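Local coordinates for signal recognition particle 19 kDa protein (Pyrococcus furiosus, PDB 3DLU) that probably binds 7S RNA directly and mediates docking of the 54 kDa subunit in the archaeal signal recognition particle, which targets nascent membrane proteins to the cytoplasmic membrane, at residues G2-W7 / Y79-S84; K47-E52 / M72-S77. One frame throughout, in Å; residues are numbered along the deposited sequence. Where two conformers were deposited one is given.

Contact 1 (G2-W7 / Y79-S84)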
ATOM      1  N   GLY A   2      11.668 -20.689   5.968  1.00 32.47           N
ATOM      2  CA  GLY A   2      11.124 -20.243   4.700  1.00 30.92           C
ATOM      3  C   GLY A   2      10.488 -18.871   4.796  1.00 29.05           C
ATOM      4  O   GLY A   2      10.218 -18.372   5.885  1.00 24.25           O
ATOM      5  N   ARG A   3      10.245 -18.265   3.643  1.00 19.08           N
ATOM      6  CA  ARG A   3       9.629 -16.955   3.559  1.00 19.79           C
ATOM      7  C   ARG A   3       8.163 -17.109   3.144  1.00 16.67           C
ATOM      8  O   ARG A   3       7.845 -17.900   2.265  1.00 17.48           O
ATOM      9  CB  ARG A   3      10.394 -16.116   2.538  1.00 18.94           C
ATOM     10  CG  ARG A   3       9.972 -14.678   2.436  1.00 19.57           C
ATOM     11  CD  ARG A   3      10.858 -13.968   1.414  1.00 21.25           C
ATOM     12  NE  ARG A   3      12.235 -13.822   1.883  1.00 19.68           N
ATOM     13  CZ  ARG A   3      13.100 -12.947   1.374  1.00 26.41           C
ATOM     14  NH1 ARG A   3      12.724 -12.148   0.382  1.00 24.16           N
ATOM     15  NH2 ARG A   3      14.335 -12.855   1.860  1.00 25.95           N
ATOM     16  N   PHE A   4       7.267 -16.375   3.797  1.00 14.85           N
ATOM     17  CA  PHE A   4       5.848 -16.440   3.452  1.00 13.40           C
ATOM     18  C   PHE A   4       5.128 -15.180   3.896  1.00 10.97           C
ATOM     19  O   PHE A   4       5.667 -14.380   4.663  1.00 13.36           O
ATOM     20  CB  PHE A   4       5.178 -17.683   4.068  1.00 16.99           C
ATOM     21  CG  PHE A   4       5.384 -17.803   5.553  1.00 20.00           C
ATOM     22  CD1 PHE A   4       6.412 -18.581   6.065  1.00 22.59           C
ATOM     23  CD2 PHE A   4       4.569 -17.111   6.436  1.00 16.09           C
ATOM     24  CE1 PHE A   4       6.617 -18.678   7.436  1.00 26.60           C
ATOM     25  CE2 PHE A   4       4.768 -17.200   7.815  1.00 21.20           C
ATOM     26  CZ  PHE A   4       5.789 -17.984   8.314  1.00 24.08           C
ATOM     27  N   VAL A   5       3.902 -15.014   3.418  1.00 15.31           N
ATOM     28  CA  VAL A   5       3.089 -13.874   3.782  1.00 13.68           C
ATOM     29  C   VAL A   5       2.222 -14.204   5.000  1.00 11.53           C
ATOM     30  O   VAL A   5       1.760 -15.332   5.161  1.00 16.53           O
ATOM     31  CB  VAL A   5       2.194 -13.431   2.596  1.00 12.93           C
ATOM     32  CG1 VAL A   5       1.209 -14.540   2.209  1.00 19.16           C
ATOM     33  CG2 VAL A   5       1.459 -12.145   2.929  1.00 24.11           C
ATOM     34  N   VAL A   6       2.044 -13.217   5.866  1.00 13.02           N
ATOM     35  CA  VAL A   6       1.034 -13.275   6.920  1.00 15.57           C
ATOM     36  C   VAL A   6      -0.008 -12.199   6.647  1.00 16.86           C
ATOM     37  O   VAL A   6       0.302 -11.009   6.521  1.00 14.07           O
ATOM     38  CB  VAL A   6       1.641 -13.101   8.317  1.00 17.94           C
ATOM     39  CG1 VAL A   6       0.534 -13.100   9.392  1.00 19.91           C
ATOM     40  CG2 VAL A   6       2.657 -14.215   8.599  1.00 16.81           C
ATOM     41  N   TRP A   7      -1.253 -12.630   6.521  1.00 13.82           N
ATOM     42  CA  TRP A   7      -2.363 -11.722   6.319  1.00 14.42           C
ATOM     43  C   TRP A   7      -3.133 -11.728   7.658  1.00 13.82           C
ATOM     44  O   TRP A   7      -3.514 -12.798   8.142  1.00 13.33           O
ATOM     45  CB  TRP A   7      -3.192 -12.227   5.121  1.00 15.26           C
ATOM     46  CG  TRP A   7      -4.469 -11.489   4.877  1.00 17.05           C
ATOM     47  CD1 TRP A   7      -4.632 -10.136   4.794  1.00 17.73           C
ATOM     48  CD2 TRP A   7      -5.760 -12.066   4.642  1.00 14.55           C
ATOM     49  NE1 TRP A   7      -5.959  -9.832   4.548  1.00 17.05           N
ATOM     50  CE2 TRP A   7      -6.667 -11.003   4.447  1.00 13.60           C
ATOM     51  CE3 TRP A   7      -6.238 -13.379   4.585  1.00 15.25           C
ATOM     52  CZ2 TRP A   7      -8.032 -11.214   4.197  1.00 15.53           C
ATOM     53  CZ3 TRP A   7      -7.597 -13.588   4.337  1.00 13.97           C
ATOM     54  CH2 TRP A   7      -8.472 -12.505   4.151  1.00 15.23           C
ATOM     55  N   TYR A  79       9.922 -22.207  11.108  1.00 25.63           N
ATOM     56  CA  TYR A  79       8.745 -23.082  11.134  1.00 28.86           C
ATOM     57  C   TYR A  79       7.878 -22.871   9.907  1.00 19.52           C
ATOM     58  O   TYR A  79       7.984 -21.850   9.239  1.00 24.55           O
ATOM     59  CB  TYR A  79       7.911 -22.826  12.389  1.00 24.85           C
ATOM     60  CG  TYR A  79       8.734 -22.809  13.653  1.00 26.90           C
ATOM     61  CD1 TYR A  79       9.266 -23.978  14.170  1.00 53.06           C
ATOM     62  CD2 TYR A  79       8.996 -21.621  14.319  1.00 22.52           C
ATOM     63  CE1 TYR A  79      10.031 -23.964  15.319  1.00 60.04           C
ATOM     64  CE2 TYR A  79       9.761 -21.596  15.466  1.00 33.63           C
ATOM     65  CZ  TYR A  79      10.274 -22.771  15.963  1.00 52.14           C
ATOM     66  OH  TYR A  79      11.035 -22.755  17.111  1.00 55.63           O
ATOM     67  N   GLY A  80       7.011 -23.836   9.626  1.00 22.40           N
ATOM     68  CA  GLY A  80       6.049 -23.689   8.548  1.00 25.19           C
ATOM     69  C   GLY A  80       5.044 -22.611   8.900  1.00 25.38           C
ATOM     70  O   GLY A  80       4.923 -22.222  10.062  1.00 20.07           O
ATOM     71  N   LYS A  81       4.313 -22.126   7.904  1.00 20.00           N
ATOM     72  CA  LYS A  81       3.404 -21.016   8.130  1.00 22.88           C
ATOM     73  C   LYS A  81       2.345 -21.326   9.200  1.00 21.04           C
ATOM     74  O   LYS A  81       2.077 -20.495  10.055  1.00 18.32           O
ATOM     75  CB  LYS A  81       2.729 -20.580   6.829  1.00 20.42           C
ATOM     76  CG  LYS A  81       1.646 -19.519   7.026  1.00 17.79           C
ATOM     77  CD  LYS A  81       1.188 -18.940   5.694  1.00 22.05           C
ATOM     78  CE  LYS A  81       0.002 -18.003   5.870  1.00 13.03           C
ATOM     79  NZ  LYS A  81      -0.308 -17.267   4.612  1.00 18.35           N
ATOM     80  N   SER A  82       1.742 -22.509   9.147  1.00 15.63           N
ATOM     81  CA  SER A  82       0.658 -22.818  10.073  1.00 23.18           C
ATOM     82  C   SER A  82       1.128 -22.708  11.532  1.00 19.08           C
ATOM     83  O   SER A  82       0.474 -22.076  12.364  1.00 17.02           O
ATOM     84  CB  SER A  82       0.076 -24.203   9.786  1.00 26.52           C
ATOM     85  OG  SER A  82      -0.984 -24.488  10.678  1.00 49.43           O
ATOM     86  N   LYS A  83       2.272 -23.305  11.841  1.00 18.20           N
ATOM     87  CA  LYS A  83       2.804 -23.219  13.195  1.00 22.32           C
ATOM     88  C   LYS A  83       3.232 -21.795  13.551  1.00 21.95           C
ATOM     89  O   LYS A  83       3.056 -21.354  14.686  1.00 15.05           O
ATOM     90  CB  LYS A  83       3.968 -24.190  13.397  1.00 18.69           C
ATOM     91  CG  LYS A  83       4.649 -24.049  14.752  1.00 20.29           C
ATOM     92  CD  LYS A  83       3.650 -24.214  15.905  1.00 32.38           C
ATOM     93  CE  LYS A  83       4.364 -24.254  17.253  1.00 25.03           C
ATOM     94  NZ  LYS A  83       3.424 -24.341  18.422  1.00 25.88           N
ATOM     95  N   SER A  84       3.810 -21.081  12.591  1.00 20.81           N
ATOM     96  CA  SER A  84       4.214 -19.697  12.828  1.00 18.30           C
ATOM     97  C   SER A  84       3.011 -18.799  13.158  1.00 11.12           C
ATOM     98  O   SER A  84       3.110 -17.920  14.004  1.00 13.41           O
ATOM     99  CB  SER A  84       4.974 -19.144  11.609  1.00 18.06           C
ATOM    100  OG  SER A  84       6.170 -19.878  11.372  1.00 18.12           O
TER
HETATM  101  O   HOH W   1       8.778 -21.979   6.606  1.00 32.21           O
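Strand 3-6, outermost in the three-stranded antiparallel sheet of SRP19 within this chain, meets here the first turn of helix 81-100, whose N-cap position is held by Gly80. The apolar part is a CH-pi contact. Phe4 places CG between its backbone N and carbonyl carbon (chi1 54°), and Lys81 CB sits over the ring centre, 3.9 Å from the centroid of Phe4. From there the Lys81 chain, with CG anti to the backbone N, runs fully extended past the ring, CG lying 3.8 Å from Phe4 CD2. The far end of the ring reaches the helix, where Phe4 CZ comes within 3.6 Å of Ser84 CB. The polar part lies at the end of the lysine: Lys81 NZ donates to Val5 O at 2.9 Å, from above the carbonyl plane, and also forms a salt bridge with Glu10, so two oxygen partners fix the ammonium beside the strand. An alanine in place of Lys81 would probably loosen the strand from the helix start: CB would still lie over the ring, but the methylenes beyond it, the bond to Val5 O and the salt bridge to Glu10 would go. A water adds a looser bridge, donating to Tyr79 O and accepting a weak bond from Gly2 N. Within the helix turn, Ser84 OG bonds to Ser77 OG and, like Ser84 N, donates to Gly80 O at 3.0 Å.

Contact 2 (K47-E52 / M72-S77)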
ATOM      1  N   LYS A  47      12.334 -13.179  10.941  1.00 20.26           N
ATOM      2  CA  LYS A  47      12.873 -12.005  10.274  1.00 22.27           C
ATOM      3  C   LYS A  47      11.763 -11.340   9.479  1.00 16.63           C
ATOM      4  O   LYS A  47      11.053 -12.010   8.735  1.00 19.94           O
ATOM      5  CB  LYS A  47      14.037 -12.391   9.362  1.00 22.48           C
ATOM      6  CG  LYS A  47      14.641 -11.202   8.640  1.00 23.62           C
ATOM      7  CD  LYS A  47      15.851 -11.612   7.821  1.00 35.14           C
ATOM      8  CE  LYS A  47      16.613 -10.385   7.331  1.00 33.65           C
ATOM      9  NZ  LYS A  47      17.704 -10.748   6.386  1.00 44.22           N
ATOM     10  N   VAL A  48      11.604 -10.031   9.659  1.00 16.43           N
ATOM     11  CA  VAL A  48      10.602  -9.265   8.924  1.00 16.05           C
ATOM     12  C   VAL A  48      11.174  -8.697   7.624  1.00 18.58           C
ATOM     13  O   VAL A  48      12.149  -7.938   7.635  1.00 18.86           O
ATOM     14  CB  VAL A  48      10.013  -8.140   9.788  1.00 19.40           C
ATOM     15  CG1 VAL A  48       8.942  -7.391   9.035  1.00 20.41           C
ATOM     16  CG2 VAL A  48       9.448  -8.725  11.079  1.00 27.24           C
ATOM     17  N   ILE A  49      10.545  -9.079   6.518  1.00 13.35           N
ATOM     18  CA  ILE A  49      10.990  -8.749   5.163  1.00 17.04           C
ATOM     19  C   ILE A  49      10.230  -7.551   4.568  1.00 23.55           C
ATOM     20  O   ILE A  49      10.837  -6.639   3.991  1.00 18.87           O
ATOM     21  CB  ILE A  49      10.835  -9.983   4.240  1.00 14.72           C
ATOM     22  CG1 ILE A  49      11.627 -11.181   4.790  1.00 18.61           C
ATOM     23  CG2 ILE A  49      11.224  -9.665   2.796  1.00 21.08           C
ATOM     24  CD1 ILE A  49      13.106 -10.878   5.056  1.00 21.24           C
ATOM     25  N   ARG A  50       8.905  -7.560   4.695  1.00 17.86           N
ATOM     26  CA  ARG A  50       8.064  -6.445   4.231  1.00 15.67           C
ATOM     27  C   ARG A  50       6.891  -6.234   5.179  1.00 20.36           C
ATOM     28  O   ARG A  50       6.307  -7.195   5.656  1.00 16.31           O
ATOM     29  CB  ARG A  50       7.492  -6.714   2.832  1.00 16.49           C
ATOM     30  CG  ARG A  50       6.438  -5.656   2.408  1.00 24.99           C
ATOM     31  CD  ARG A  50       5.903  -5.864   0.988  1.00 25.09           C
ATOM     32  NE  ARG A  50       5.206  -4.680   0.470  1.00 16.42           N
ATOM     33  CZ  ARG A  50       3.955  -4.673   0.009  1.00 27.57           C
ATOM     34  NH1 ARG A  50       3.233  -5.786   0.003  1.00 24.09           N
ATOM     35  NH2 ARG A  50       3.422  -3.547  -0.460  1.00 22.00           N
ATOM     36  N   VAL A  51       6.540  -4.982   5.434  1.00 14.24           N
ATOM     37  CA  VAL A  51       5.324  -4.669   6.184  1.00 17.53           C
ATOM     38  C   VAL A  51       4.536  -3.631   5.413  1.00 20.65           C
ATOM     39  O   VAL A  51       5.054  -2.565   5.125  1.00 18.96           O
ATOM     40  CB  VAL A  51       5.651  -4.072   7.565  1.00 23.90           C
ATOM     41  CG1 VAL A  51       4.366  -3.848   8.379  1.00 19.98           C
ATOM     42  CG2 VAL A  51       6.612  -4.961   8.314  1.00 16.06           C
ATOM     43  N   GLU A  52       3.289  -3.923   5.065  1.00 15.62           N
ATOM     44  CA  GLU A  52       2.472  -2.909   4.410  1.00 16.61           C
ATOM     45  C   GLU A  52       1.205  -2.744   5.207  1.00 20.34           C
ATOM     46  O   GLU A  52       0.619  -3.730   5.653  1.00 16.03           O
ATOM     47  CB  GLU A  52       2.109  -3.302   2.975  1.00 16.38           C
ATOM     48  CG  GLU A  52       1.565  -2.135   2.129  1.00 21.09           C
ATOM     49  CD  GLU A  52       0.091  -1.831   2.370  1.00 39.62           C
ATOM     50  OE1 GLU A  52      -0.657  -2.754   2.740  1.00 31.47           O
ATOM     51  OE2 GLU A  52      -0.322  -0.665   2.175  1.00 37.08           O
ATOM     52  N   MET A  72      -0.409  -6.537   5.287  1.00 16.08           N
ATOM     53  CA  MET A  72       0.242  -7.831   5.119  1.00 15.28           C
ATOM     54  C   MET A  72       1.681  -7.728   5.560  1.00 13.88           C
ATOM     55  O   MET A  72       2.266  -6.635   5.580  1.00 14.46           O
ATOM     56  CB  MET A  72       0.180  -8.321   3.664  1.00 16.19           C
ATOM     57  CG  MET A  72       1.032  -7.503   2.676  1.00 22.56           C
ATOM     58  SD  MET A  72       2.745  -8.060   2.446  1.00 26.23           S
ATOM     59  CE  MET A  72       2.606  -9.083   0.945  1.00 18.10           C
ATOM     60  N   ILE A  73       2.243  -8.861   5.943  1.00 15.05           N
ATOM     61  CA  ILE A  73       3.617  -8.912   6.419  1.00 15.84           C
ATOM     62  C   ILE A  73       4.278 -10.064   5.702  1.00 14.03           C
ATOM     63  O   ILE A  73       3.704 -11.143   5.601  1.00 22.42           O
ATOM     64  CB  ILE A  73       3.711  -9.184   7.949  1.00 18.37           C
ATOM     65  CG1 ILE A  73       2.899  -8.170   8.768  1.00 16.42           C
ATOM     66  CG2 ILE A  73       5.167  -9.160   8.396  1.00 14.19           C
ATOM     67  CD1 ILE A  73       1.432  -8.533   8.955  1.00 21.32           C
ATOM     68  N   VAL A  74       5.478  -9.839   5.180  1.00 11.08           N
ATOM     69  CA  VAL A  74       6.281 -10.932   4.671  1.00 15.92           C
ATOM     70  C   VAL A  74       7.322 -11.223   5.738  1.00 12.98           C
ATOM     71  O   VAL A  74       7.998 -10.313   6.214  1.00 16.59           O
ATOM     72  CB  VAL A  74       6.984 -10.546   3.351  1.00 14.82           C
ATOM     73  CG1 VAL A  74       7.869 -11.682   2.889  1.00 13.59           C
ATOM     74  CG2 VAL A  74       5.939 -10.197   2.274  1.00 16.87           C
ATOM     75  N   LEU A  75       7.417 -12.501   6.115  0.50 13.79           N
ATOM     76  CA  LEU A  75       8.289 -12.964   7.188  0.50 14.62           C
ATOM     77  C   LEU A  75       9.144 -14.162   6.760  0.50 11.54           C
ATOM     78  O   LEU A  75       8.809 -14.862   5.810  0.50 15.41           O
ATOM     79  CB  LEU A  75       7.441 -13.385   8.395  0.50 14.43           C
ATOM     80  CG  LEU A  75       6.610 -12.338   9.134  0.50 15.58           C
ATOM     81  CD1 LEU A  75       5.754 -13.005  10.207  0.50 15.99           C
ATOM     82  CD2 LEU A  75       7.514 -11.270   9.742  0.50 16.49           C
ATOM     83  N   GLU A  76      10.254 -14.389   7.466  1.00 14.43           N
ATOM     84  CA  GLU A  76      10.984 -15.642   7.348  1.00 18.94           C
ATOM     85  C   GLU A  76      10.986 -16.306   8.716  1.00 19.79           C
ATOM     86  O   GLU A  76      11.235 -15.646   9.719  1.00 19.79           O
ATOM     87  CB  GLU A  76      12.423 -15.391   6.886  1.00 17.89           C
ATOM     88  CG  GLU A  76      12.515 -15.131   5.409  1.00 25.82           C
ATOM     89  CD  GLU A  76      13.925 -14.788   4.953  1.00 32.38           C
ATOM     90  OE1 GLU A  76      14.760 -14.415   5.796  1.00 36.13           O
ATOM     91  OE2 GLU A  76      14.183 -14.895   3.742  1.00 30.91           O
ATOM     92  N   SER A  77      10.726 -17.606   8.753  1.00 20.29           N
ATOM     93  CA  SER A  77      10.638 -18.322  10.023  1.00 14.40           C
ATOM     94  C   SER A  77      11.211 -19.724   9.842  1.00 21.66           C
ATOM     95  O   SER A  77      11.095 -20.292   8.763  1.00 27.84           O
ATOM     96  CB  SER A  77       9.163 -18.402  10.441  1.00 27.84           C
ATOM     97  OG  SER A  77       8.929 -19.407  11.411  1.00 29.61           O
TER
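Segments 47-52 and 72-76, parts of the hairpin strands 47-56 and 68-76, run antiparallel with their axes 4.6 Å apart and a classic beta bulge at Ile49 and Arg50 opposite Val74. Both bulge amides donate to Val74 O: Ile49 N at 2.8 Å from above the carbonyl plane, Arg50 N at a longer 3.3 Å on a lone pair. On the face carrying Arg50 and Met72, the two side chains cross at about a right angle. Arg50 is extended from CG to NE, whereas Met72, with CG between the backbone N and the carbonyl carbon (chi1 69°), bends so that SD comes 3.4 Å from Arg50 NH1 and CE lies in plane at the guanidinium edge. Glu52 CB lies over one face of that guanidinium, away from its centre. Salt bridges to Asp54 of the third subunit and Glu52 of the second hold its charge. Farther along, Ile49 crosses Val74 obliquely, CB against CG1 at 3.7 Å, while Lys47 and Glu76 run side by side, the Glu76 carboxylate making its salt bridge to Arg3. On the other face Val48 and Leu75 point the same way, tightly packed at 3.5 Å between Val48 CG2 and Leu75 CD2. Val51, Ile73 and Leu75 there meet helix 34-43, strand 3-6 pairs along the other edge of 68-76, and Val51 and Glu52 continue the sheet into the third subunit.

Strand 68-76 connects the two contacts: it pairs with 47-52 in contact 2 and, along its other edge, with strand 3-6 of contact 1, then leads through the turn at Ser77 into helix 81-100. The contact centres lie about 10 Å apart. Val6 N approaches Ile73 O at 2.7 Å, a probable hydrogen bond between the strands, and Arg3 NH2 forms a salt bridge of 2.8 Å with Glu76 OE2. Arg3 also packs its CG 3.6 Å from Leu75 O. Contact 1 thus brings the helix start against strand 3-6 of the sheet to which contact 2 contributes the other two strands, and both contacts reach the second subunit.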